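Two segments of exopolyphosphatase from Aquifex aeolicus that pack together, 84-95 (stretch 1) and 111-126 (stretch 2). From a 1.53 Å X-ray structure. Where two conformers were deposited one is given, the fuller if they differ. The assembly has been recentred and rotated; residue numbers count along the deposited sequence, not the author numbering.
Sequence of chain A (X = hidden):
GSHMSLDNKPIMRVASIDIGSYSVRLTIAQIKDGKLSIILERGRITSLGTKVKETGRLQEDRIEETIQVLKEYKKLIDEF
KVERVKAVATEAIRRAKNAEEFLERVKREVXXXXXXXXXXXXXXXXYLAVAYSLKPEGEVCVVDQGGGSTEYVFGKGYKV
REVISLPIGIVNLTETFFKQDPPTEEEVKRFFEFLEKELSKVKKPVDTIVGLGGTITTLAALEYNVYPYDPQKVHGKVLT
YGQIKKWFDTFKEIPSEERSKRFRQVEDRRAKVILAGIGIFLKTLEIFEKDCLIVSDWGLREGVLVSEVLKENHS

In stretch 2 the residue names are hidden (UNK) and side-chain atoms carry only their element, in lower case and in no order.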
ATOM      1  N   ARG A  84     -20.598 -10.036  -1.798  1.00 13.22           N
ATOM      2  CA  ARG A  84     -19.473 -10.160  -2.730  1.00 12.59           C
ATOM      3  C   ARG A  84     -18.185 -10.087  -1.939  1.00 12.43           C
ATOM      4  O   ARG A  84     -18.012  -9.142  -1.169  1.00 12.06           O
ATOM      5  CB  ARG A  84     -19.472  -9.064  -3.793  1.00 13.18           C
ATOM      6  CG  ARG A  84     -20.755  -8.961  -4.612  1.00 16.03           C
ATOM      7  CD  ARG A  84     -20.675  -7.945  -5.753  1.00 20.89           C
ATOM      8  NE  ARG A  84     -19.682  -8.400  -6.715  1.00 27.35           N
ATOM      9  CZ  ARG A  84     -19.929  -9.053  -7.866  1.00 29.46           C
ATOM     10  NH1 ARG A  84     -21.158  -9.288  -8.304  1.00 30.81           N
ATOM     11  NH2 ARG A  84     -18.903  -9.437  -8.607  1.00 30.30           N
ATOM     12  N   VAL A  85     -17.331 -11.085  -2.137  1.00 11.69           N
ATOM     13  CA  VAL A  85     -16.059 -11.235  -1.430  1.00 12.17           C
ATOM     14  C   VAL A  85     -14.970 -11.510  -2.460  1.00 11.97           C
ATOM     15  O   VAL A  85     -15.140 -12.379  -3.335  1.00 13.06           O
ATOM     16  CB  VAL A  85     -16.092 -12.418  -0.477  1.00 13.15           C
ATOM     17  CG1 VAL A  85     -14.731 -12.605   0.187  1.00 13.86           C
ATOM     18  CG2 VAL A  85     -17.185 -12.261   0.522  1.00 14.87           C
ATOM     19  N   LYS A  86     -13.846 -10.795  -2.352  1.00 10.58           N
ATOM     20  CA  LYS A  86     -12.685 -11.013  -3.201  1.00  9.94           C
ATOM     21  C   LYS A  86     -11.469 -11.116  -2.285  1.00 10.09           C
ATOM     22  O   LYS A  86     -11.230 -10.242  -1.447  1.00 11.02           O
ATOM     23  CB  LYS A  86     -12.489  -9.892  -4.215  1.00 10.93           C
ATOM     24  CG  LYS A  86     -11.246  -9.972  -5.058  1.00 13.28           C
ATOM     25  CD  LYS A  86     -11.308 -11.113  -6.047  1.00 15.87           C
ATOM     26  CE  LYS A  86      -9.980 -11.377  -6.695  1.00 17.38           C
ATOM     27  NZ  LYS A  86     -10.149 -12.350  -7.824  1.00 18.85           N
ATOM     28  N   ALA A  87     -10.748 -12.205  -2.406  1.00  9.86           N
ATOM     29  CA  ALA A  87      -9.538 -12.430  -1.596  1.00  9.40           C
ATOM     30  C   ALA A  87      -8.324 -12.512  -2.495  1.00  9.81           C
ATOM     31  O   ALA A  87      -8.347 -13.177  -3.554  1.00 10.18           O
ATOM     32  CB  ALA A  87      -9.679 -13.671  -0.811  1.00 10.03           C
ATOM     33  N   VAL A  88      -7.265 -11.815  -2.091  1.00 10.14           N
ATOM     34  CA  VAL A  88      -6.035 -11.747  -2.879  1.00 10.32           C
ATOM     35  C   VAL A  88      -4.831 -12.046  -2.010  1.00 11.61           C
ATOM     36  O   VAL A  88      -4.869 -11.829  -0.793  1.00 11.62           O
ATOM     37  CB  VAL A  88      -5.852 -10.374  -3.610  1.00 10.67           C
ATOM     38  CG1 VAL A  88      -6.991 -10.060  -4.552  1.00 11.75           C
ATOM     39  CG2 VAL A  88      -5.676  -9.237  -2.621  1.00 12.70           C
ATOM     40  N   ALA A  89      -3.774 -12.504  -2.650  1.00 11.56           N
ATOM     41  CA  ALA A  89      -2.483 -12.693  -1.997  1.00 12.59           C
ATOM     42  C   ALA A  89      -1.429 -11.980  -2.833  1.00 14.31           C
ATOM     43  O   ALA A  89      -1.538 -11.943  -4.046  1.00 14.37           O
ATOM     44  CB  ALA A  89      -2.175 -14.152  -1.846  1.00 12.29           C
ATOM     45  N   THR A  90      -0.395 -11.488  -2.167  1.00 17.40           N
ATOM     46  CA  THR A  90       0.697 -10.758  -2.815  1.00 19.45           C
ATOM     47  C   THR A  90       1.715 -11.681  -3.442  1.00 19.86           C
ATOM     48  O   THR A  90       1.838 -12.866  -3.043  1.00 18.32           O
ATOM     49  CB  THR A  90       1.485  -9.933  -1.769  1.00 20.41           C
ATOM     50  OG1 THR A  90       2.125 -10.825  -0.834  1.00 25.63           O
ATOM     51  CG2 THR A  90       0.650  -9.076  -0.969  1.00 21.62           C
ATOM     52  N   GLU A  91       2.500 -11.110  -4.356  1.00 21.97           N
ATOM     53  CA  GLU A  91       3.531 -11.856  -5.100  1.00 24.94           C
ATOM     54  C   GLU A  91       4.613 -12.421  -4.154  1.00 25.96           C
ATOM     55  O   GLU A  91       5.256 -13.384  -4.509  1.00 28.88           O
ATOM     56  CB  GLU A  91       4.192 -10.976  -6.175  0.50 25.51           C
ATOM     57  CG  GLU A  91       4.755 -11.758  -7.371  0.50 26.27           C
ATOM     58  CD  GLU A  91       6.195 -11.413  -7.681  0.50 27.89           C
ATOM     59  OE1 GLU A  91       6.461 -10.230  -7.978  0.50 31.37           O
ATOM     60  OE2 GLU A  91       7.053 -12.322  -7.648  0.50 27.86           O
ATOM     61  N   ALA A  92       4.777 -11.856  -2.965  1.00 26.98           N
ATOM     62  CA  ALA A  92       5.690 -12.409  -1.966  1.00 28.17           C
ATOM     63  C   ALA A  92       5.277 -13.832  -1.529  1.00 29.35           C
ATOM     64  O   ALA A  92       6.107 -14.643  -1.129  1.00 29.27           O
ATOM     65  CB  ALA A  92       5.758 -11.495  -0.774  1.00 28.87           C
ATOM     66  N   ILE A  93       3.981 -14.127  -1.586  1.00 29.05           N
ATOM     67  CA  ILE A  93       3.490 -15.461  -1.273  1.00 28.63           C
ATOM     68  C   ILE A  93       3.814 -16.343  -2.470  1.00 28.95           C
ATOM     69  O   ILE A  93       4.236 -17.480  -2.320  1.00 26.68           O
ATOM     70  CB  ILE A  93       1.958 -15.441  -0.950  1.00 28.42           C
ATOM     71  CG1 ILE A  93       1.631 -14.432   0.174  1.00 28.43           C
ATOM     72  CG2 ILE A  93       1.443 -16.839  -0.605  1.00 28.86           C
ATOM     73  CD1 ILE A  93       2.412 -14.601   1.482  1.00 28.22           C
ATOM     74  N   ARG A  94       3.628 -15.803  -3.674  1.00 30.29           N
ATOM     75  CA  ARG A  94       3.921 -16.561  -4.886  1.00 31.24           C
ATOM     76  C   ARG A  94       5.363 -17.060  -4.917  1.00 32.28           C
ATOM     77  O   ARG A  94       5.626 -18.150  -5.404  1.00 31.14           O
ATOM     78  CB  ARG A  94       3.646 -15.719  -6.146  1.00 31.75           C
ATOM     79  CG  ARG A  94       3.652 -16.565  -7.414  1.00 31.16           C
ATOM     80  CD  ARG A  94       3.396 -15.810  -8.699  1.00 30.58           C
ATOM     81  NE  ARG A  94       4.505 -14.916  -9.032  1.00 30.36           N
ATOM     82  CZ  ARG A  94       5.666 -15.292  -9.579  1.00 31.88           C
ATOM     83  NH1 ARG A  94       5.903 -16.553  -9.914  1.00 28.08           N
ATOM     84  NH2 ARG A  94       6.606 -14.385  -9.802  1.00 33.83           N
ATOM     85  N   ARG A  95       6.277 -16.239  -4.392  1.00 33.37           N
ATOM     86  CA  ARG A  95       7.690 -16.602  -4.268  1.00 34.71           C
ATOM     87  C   ARG A  95       7.876 -17.981  -3.621  1.00 34.18           C
ATOM     88  O   ARG A  95       8.789 -18.711  -3.988  1.00 34.46           O
ATOM     89  CB  ARG A  95       8.459 -15.533  -3.458  1.00 35.44           C
ATOM     90  CG  ARG A  95       9.361 -14.623  -4.271  1.00 39.30           C
ATOM     91  CD  ARG A  95       8.637 -13.595  -5.145  1.00 43.75           C
ATOM     92  NE  ARG A  95       9.547 -12.515  -5.559  1.00 47.69           N
ATOM     93  CZ  ARG A  95       9.810 -11.402  -4.855  1.00 49.95           C
ATOM     94  NH1 ARG A  95       9.224 -11.169  -3.678  1.00 50.57           N
ATOM     95  NH2 ARG A  95      10.679 -10.509  -5.336  1.00 50.64           N
ATOM     96  N   UNK A 111     -13.326 -22.502   2.085  1.00 15.61           N
ATOM     97  CA  UNK A 111     -14.390 -22.269   1.142  1.00 16.11           C
ATOM     98  C   UNK A 111     -14.212 -21.007   0.343  1.00 15.49           C
ATOM     99  O   UNK A 111     -15.169 -20.495  -0.246  1.00 15.89           O
ATOM    100  N   UNK A 112     -12.960 -20.573   0.238  1.00 15.61           N
ATOM    101  CA  UNK A 112     -12.605 -19.287  -0.353  1.00 16.13           C
ATOM    102  C   UNK A 112     -11.516 -19.503  -1.405  1.00 14.78           C
ATOM    103  O   UNK A 112     -10.540 -20.208  -1.138  1.00 14.51           O
ATOM    104  c   UNK A 112     -14.245 -16.979   0.698  0.50 18.77           C
ATOM    105  c   UNK A 112     -12.544 -16.692   2.502  0.50 18.21           C
ATOM    106  c   UNK A 112     -12.784 -17.006   1.029  0.50 19.53           C
ATOM    107  c   UNK A 112     -12.077 -18.328   0.717  0.50 16.83           C
ATOM    108  N   UNK A 113     -11.672 -18.895  -2.568  1.00 13.05           N
ATOM    109  CA  UNK A 113     -10.581 -18.753  -3.537  1.00 13.20           C
ATOM    110  C   UNK A 113      -9.777 -17.491  -3.227  1.00 13.40           C
ATOM    111  O   UNK A 113     -10.356 -16.430  -3.048  1.00 15.10           O
ATOM    112  c   UNK A 113     -11.781 -20.025  -5.334  1.00 15.78           C
ATOM    113  c   UNK A 113     -11.100 -18.705  -5.000  1.00 14.17           C
ATOM    114  c   UNK A 113      -9.987 -18.465  -5.966  1.00 14.82           C
ATOM    115  N   UNK A 114      -8.463 -17.647  -3.125  1.00 12.97           N
ATOM    116  CA  UNK A 114      -7.533 -16.528  -2.965  1.00 13.07           C
ATOM    117  C   UNK A 114      -6.749 -16.433  -4.282  1.00 13.69           C
ATOM    118  O   UNK A 114      -6.142 -17.403  -4.722  1.00 14.66           O
ATOM    119  c   UNK A 114      -5.528 -15.600  -1.739  1.00 14.21           C
ATOM    120  c   UNK A 114      -7.276 -16.942  -0.498  1.00 14.20           C
ATOM    121  c   UNK A 114      -6.549 -16.770  -1.819  1.00 13.74           C
ATOM    122  N   UNK A 115      -6.845 -15.283  -4.942  1.00 12.63           N
ATOM    123  CA  UNK A 115      -6.117 -15.032  -6.167  1.00 13.48           C
ATOM    124  C   UNK A 115      -4.771 -14.403  -5.858  1.00 13.93           C
ATOM    125  O   UNK A 115      -4.712 -13.395  -5.194  1.00 12.47           O
ATOM    126  o   UNK A 115      -7.737 -12.175  -8.897  1.00 22.57           O
ATOM    127  c   UNK A 115      -6.800 -12.912  -9.310  1.00 19.43           C
ATOM    128  c   UNK A 115      -6.890 -14.083  -7.065  1.00 13.44           C
ATOM    129  o   UNK A 115      -6.296 -12.833 -10.454  1.00 21.12           O
ATOM    130  c   UNK A 115      -6.179 -13.939  -8.399  1.00 15.85           C
ATOM    131  N   UNK A 116      -3.694 -15.021  -6.343  1.00 14.85           N
ATOM    132  CA  UNK A 116      -2.367 -14.421  -6.291  1.00 15.06           C
ATOM    133  C   UNK A 116      -2.301 -13.363  -7.369  1.00 13.86           C
ATOM    134  O   UNK A 116      -2.523 -13.637  -8.540  1.00 15.28           O
ATOM    135  c   UNK A 116      -1.235 -15.459  -6.473  1.00 17.07           C
ATOM    136  c   UNK A 116       0.110 -14.783  -6.451  1.00 17.20           C
ATOM    137  c   UNK A 116      -1.313 -16.476  -5.400  1.00 18.89           C
ATOM    138  N   UNK A 117      -2.075 -12.123  -6.962  1.00 12.40           N
ATOM    139  CA  UNK A 117      -2.043 -11.019  -7.897  1.00 12.49           C
ATOM    140  C   UNK A 117      -0.638 -10.416  -7.991  1.00 11.78           C
ATOM    141  O   UNK A 117       0.178 -10.533  -7.059  1.00 12.11           O
ATOM    142  c   UNK A 117      -3.716  -8.041  -5.954  1.00 10.89           C
ATOM    143  c   UNK A 117      -4.511 -10.508  -7.639  1.00 12.89           C
ATOM    144  c   UNK A 117      -2.831  -9.290  -6.206  1.00 12.04           C
ATOM    145  c   UNK A 117      -3.083  -9.925  -7.575  1.00 11.84           C
ATOM    146  N   UNK A 118      -0.352  -9.817  -9.148  1.00 11.43           N
ATOM    147  CA  UNK A 118       0.931  -9.174  -9.384  1.00 11.38           C
ATOM    148  C   UNK A 118       0.957  -7.786  -8.729  1.00 11.62           C
ATOM    149  O   UNK A 118      -0.091  -7.251  -8.404  1.00 10.45           O
ATOM    150  o   UNK A 118       0.134  -8.158 -11.398  1.00 11.46           O
ATOM    151  c   UNK A 118       1.094 -10.304 -11.600  1.00 13.23           C
ATOM    152  c   UNK A 118       1.177  -8.987 -10.854  1.00 12.29           C
ATOM    153  N   UNK A 119       2.142  -7.227  -8.528  1.00 12.45           N
ATOM    154  CA  UNK A 119       2.267  -5.851  -8.027  1.00 12.63           C
ATOM    155  C   UNK A 119       1.578  -4.865  -8.946  1.00 12.00           C
ATOM    156  O   UNK A 119       0.977  -3.892  -8.507  1.00 12.88           O
ATOM    157  c   UNK A 119       3.790  -5.657  -7.949  1.00 13.70           C
ATOM    158  c   UNK A 119       4.297  -7.030  -7.787  1.00 15.49           C
ATOM    159  c   UNK A 119       3.467  -7.855  -8.667  1.00 11.96           C
ATOM    160  N   UNK A 120       1.622  -5.127 -10.249  1.00 12.12           N
ATOM    161  CA  UNK A 120       0.913  -4.292 -11.214  1.00 11.78           C
ATOM    162  C   UNK A 120      -0.590  -4.314 -10.951  1.00 11.61           C
ATOM    163  O   UNK A 120      -1.254  -3.273 -10.963  1.00 10.75           O
ATOM    164  o   UNK A 120       4.884  -5.393 -12.964  1.00 18.42           O
ATOM    165  c   UNK A 120       2.643  -4.511 -13.074  1.00 14.95           C
ATOM    166  o   UNK A 120       3.301  -6.615 -12.035  1.00 17.26           O
ATOM    167  c   UNK A 120       1.206  -4.749 -12.635  1.00 12.29           C
ATOM    168  c   UNK A 120       3.658  -5.583 -12.661  1.00 18.19           C
ATOM    169  N   UNK A 121      -1.143  -5.492 -10.722  1.00 10.89           N
ATOM    170  CA  UNK A 121      -2.565  -5.650 -10.440  1.00 10.70           C
ATOM    171  C   UNK A 121      -2.926  -4.988  -9.123  1.00 10.43           C
ATOM    172  O   UNK A 121      -3.978  -4.402  -9.022  1.00 10.99           O
ATOM    173  o   UNK A 121      -4.764  -6.518 -12.482  0.70 16.03           O
ATOM    174  c   UNK A 121      -5.204  -7.210 -11.560  0.70 17.38           C
ATOM    175  c   UNK A 121      -2.932  -7.152 -10.389  1.00 11.41           C
ATOM    176  n   UNK A 121      -6.385  -7.845 -11.630  0.70 19.24           N
ATOM    177  c   UNK A 121      -4.400  -7.416 -10.261  1.00 11.83           C
ATOM    178  N   UNK A 122      -2.055  -5.071  -8.115  1.00 10.28           N
ATOM    179  CA  UNK A 122      -2.268  -4.316  -6.872  1.00 10.73           C
ATOM    180  C   UNK A 122      -2.425  -2.838  -7.199  1.00 10.37           C
ATOM    181  O   UNK A 122      -3.292  -2.142  -6.665  1.00 10.95           O
ATOM    182  o   UNK A 122       0.262  -4.803  -3.501  1.00 16.22           O
ATOM    183  c   UNK A 122      -1.105  -4.467  -5.890  1.00 10.30           C
ATOM    184  o   UNK A 122       0.854  -6.834  -4.115  1.00 25.06           O
ATOM    185  c   UNK A 122      -0.955  -5.826  -5.287  1.00 11.23           C
ATOM    186  c   UNK A 122       0.133  -5.822  -4.225  1.00 15.97           C
ATOM    187  N   UNK A 123      -1.570  -2.360  -8.091  1.00 10.97           N
ATOM    188  CA  UNK A 123      -1.628  -0.981  -8.557  1.00  9.94           C
ATOM    189  C   UNK A 123      -2.946  -0.623  -9.236  1.00 10.04           C
ATOM    190  O   UNK A 123      -3.538   0.450  -8.985  1.00 10.98           O
ATOM    191  N   UNK A 124      -3.425  -1.525 -10.070  1.00 10.16           N
ATOM    192  CA  UNK A 124      -4.717  -1.332 -10.728  1.00 10.22           C
ATOM    193  C   UNK A 124      -5.869  -1.202  -9.707  1.00 10.91           C
ATOM    194  O   UNK A 124      -6.725  -0.348  -9.831  1.00 11.50           O
ATOM    195  n   UNK A 124      -3.208  -3.789 -14.888  1.00 16.37           N
ATOM    196  c   UNK A 124      -4.342  -3.613 -13.961  1.00 15.61           C
ATOM    197  c   UNK A 124      -4.048  -2.514 -12.934  1.00 12.22           C
ATOM    198  c   UNK A 124      -2.277  -4.748 -14.824  1.00 17.93           C
ATOM    199  c   UNK A 124      -5.021  -2.451 -11.752  1.00 11.01           C
ATOM    200  n   UNK A 124      -1.273  -4.740 -15.694  1.00 20.67           N
ATOM    201  n   UNK A 124      -2.307  -5.713 -13.902  1.00 17.57           N
ATOM    202  N   UNK A 125      -5.868  -2.025  -8.672  1.00  9.64           N
ATOM    203  CA  UNK A 125      -6.867  -1.917  -7.632  1.00  9.66           C
ATOM    204  C   UNK A 125      -6.712  -0.613  -6.850  1.00 10.25           C
ATOM    205  O   UNK A 125      -7.696   0.053  -6.567  1.00  9.94           O
ATOM    206  c   UNK A 125      -6.746  -3.100  -6.672  1.00 10.17           C
ATOM    207  o   UNK A 125      -9.223  -7.927  -8.203  1.00 15.37           O
ATOM    208  c   UNK A 125      -8.793  -4.429  -7.323  1.00 12.64           C
ATOM    209  c   UNK A 125      -9.396  -5.601  -7.684  1.00 13.77           C
ATOM    210  c   UNK A 125      -6.686  -5.561  -7.226  1.00 12.48           C
ATOM    211  c   UNK A 125      -8.624  -6.746  -7.855  1.00 13.53           C
ATOM    212  c   UNK A 125      -7.278  -6.727  -7.604  1.00 13.51           C
ATOM    213  c   UNK A 125      -7.415  -4.373  -7.119  1.00  9.73           C
ATOM    214  N   UNK A 126      -5.479  -0.223  -6.514  1.00 10.40           N
ATOM    215  CA  UNK A 126      -5.238   1.003  -5.749  1.00  9.89           C
ATOM    216  C   UNK A 126      -5.716   2.190  -6.552  1.00 10.70           C
ATOM    217  O   UNK A 126      -6.283   3.111  -5.997  1.00 10.59           O
ATOM    218  c   UNK A 126      -3.786   1.131  -5.426  1.00 10.98           C
TER
HETATM  219  O   HOH W   1     -11.645 -14.376  -4.109  1.00 15.73           O
HETATM  220  O   HOH W   2       1.651  -8.697  -5.591  1.00 17.01           O

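Position 111 has no side-chain atoms and a positive phi (87°), where a CB would jam against the preceding carbonyl oxygen; it is Gly111. Position 112 carries four carbons, forked at the second, one of them 4.4 Å from Val85 CG1: Leu112, with that carbon as CD1. Position 113 has one carbon bearing two more, none closer than 6.0 Å to stretch 1, and is Val113; its backbone does the work, O lying 3.6 Å from Ala87 CB and receiving a 2.6 Å hydrogen bond from water 1, which in turn accepts from Ala87 N at 2.9 Å.

Position 114 repeats the three-carbon fork, its two tips 3.7 Å from Ala89 CB and 4.1 Å from Ala87 CB. This is Val114, the tips being CG1 and CG2 respectively. At 115 a chain of three carbons ends in two oxygens, one of them 2.6 Å from Lys86 NZ. A carboxylate on three carbons is glutamate, so this is Glu115, and the contact is a hydrogen-bonded salt bridge from NZ to OE1. Position 116 is again a carbon carrying two carbons; one tip lies 3.7 Å from Arg94 CB and the other 4.3 Å from Ala89 CB. It is Val116, with CG1 and CG2 in that order.

Four carbons at 117 fork at the first, and one arm is two carbons long, its end 3.9 Å from Val88 CB: Ile117, reaching with CD1. At 118 one carbon carries an oxygen and a carbon, the pattern of Thr118. Its OG1 accepts from the backbone N of position 121 at 3.0 Å, capping the helix that follows. Three carbons at 119 close a ring onto the backbone N, as in Pro119, whose CG is 3.9 Å from Glu91 OE1.

Position 120 has three carbons and a terminal pair of oxygens, making no contact with stretch 1: Glu120. Position 121 ends its three carbons in one oxygen and one nitrogen, hence Gln121. At 122 three carbons again end in two oxygens, one 3.9 Å from Thr90 CG2; this is Glu122, through OE2. Position 123 lacks a side chain and is Gly123; an ideal CB would sit 3.0 Å from Glu120 O. At 124 three carbons, a nitrogen and a carbon with two nitrogens make Arg124, whose NH1 donates to Gln121 OE1 at 2.9 Å. At 125 one carbon leads to a six-carbon ring bearing an oxygen, which lies 3.8 Å from Lys86 CE; this is Tyr125, and the oxygen is OH. The single carbon at 126 gives Ala126.

The contact is a parallel strand pairing: Glu115 N to Ala87 O (2.9 Å), Ala89 N to Glu115 O (2.9 Å) and Ile117 N to Ala89 O (3.0 Å) are backbone hydrogen bonds. Val114 and Val116 share a face with Ala87 and Ala89, while Glu115 shares the other with Val88. Beyond the pairing, water 2 accepts from Glu91 N and donates to Ile117 O, both at 2.8 Å, continuing the link without a direct bond.

Stretch 2 111-126: GLVVEVITPEQEGRYA
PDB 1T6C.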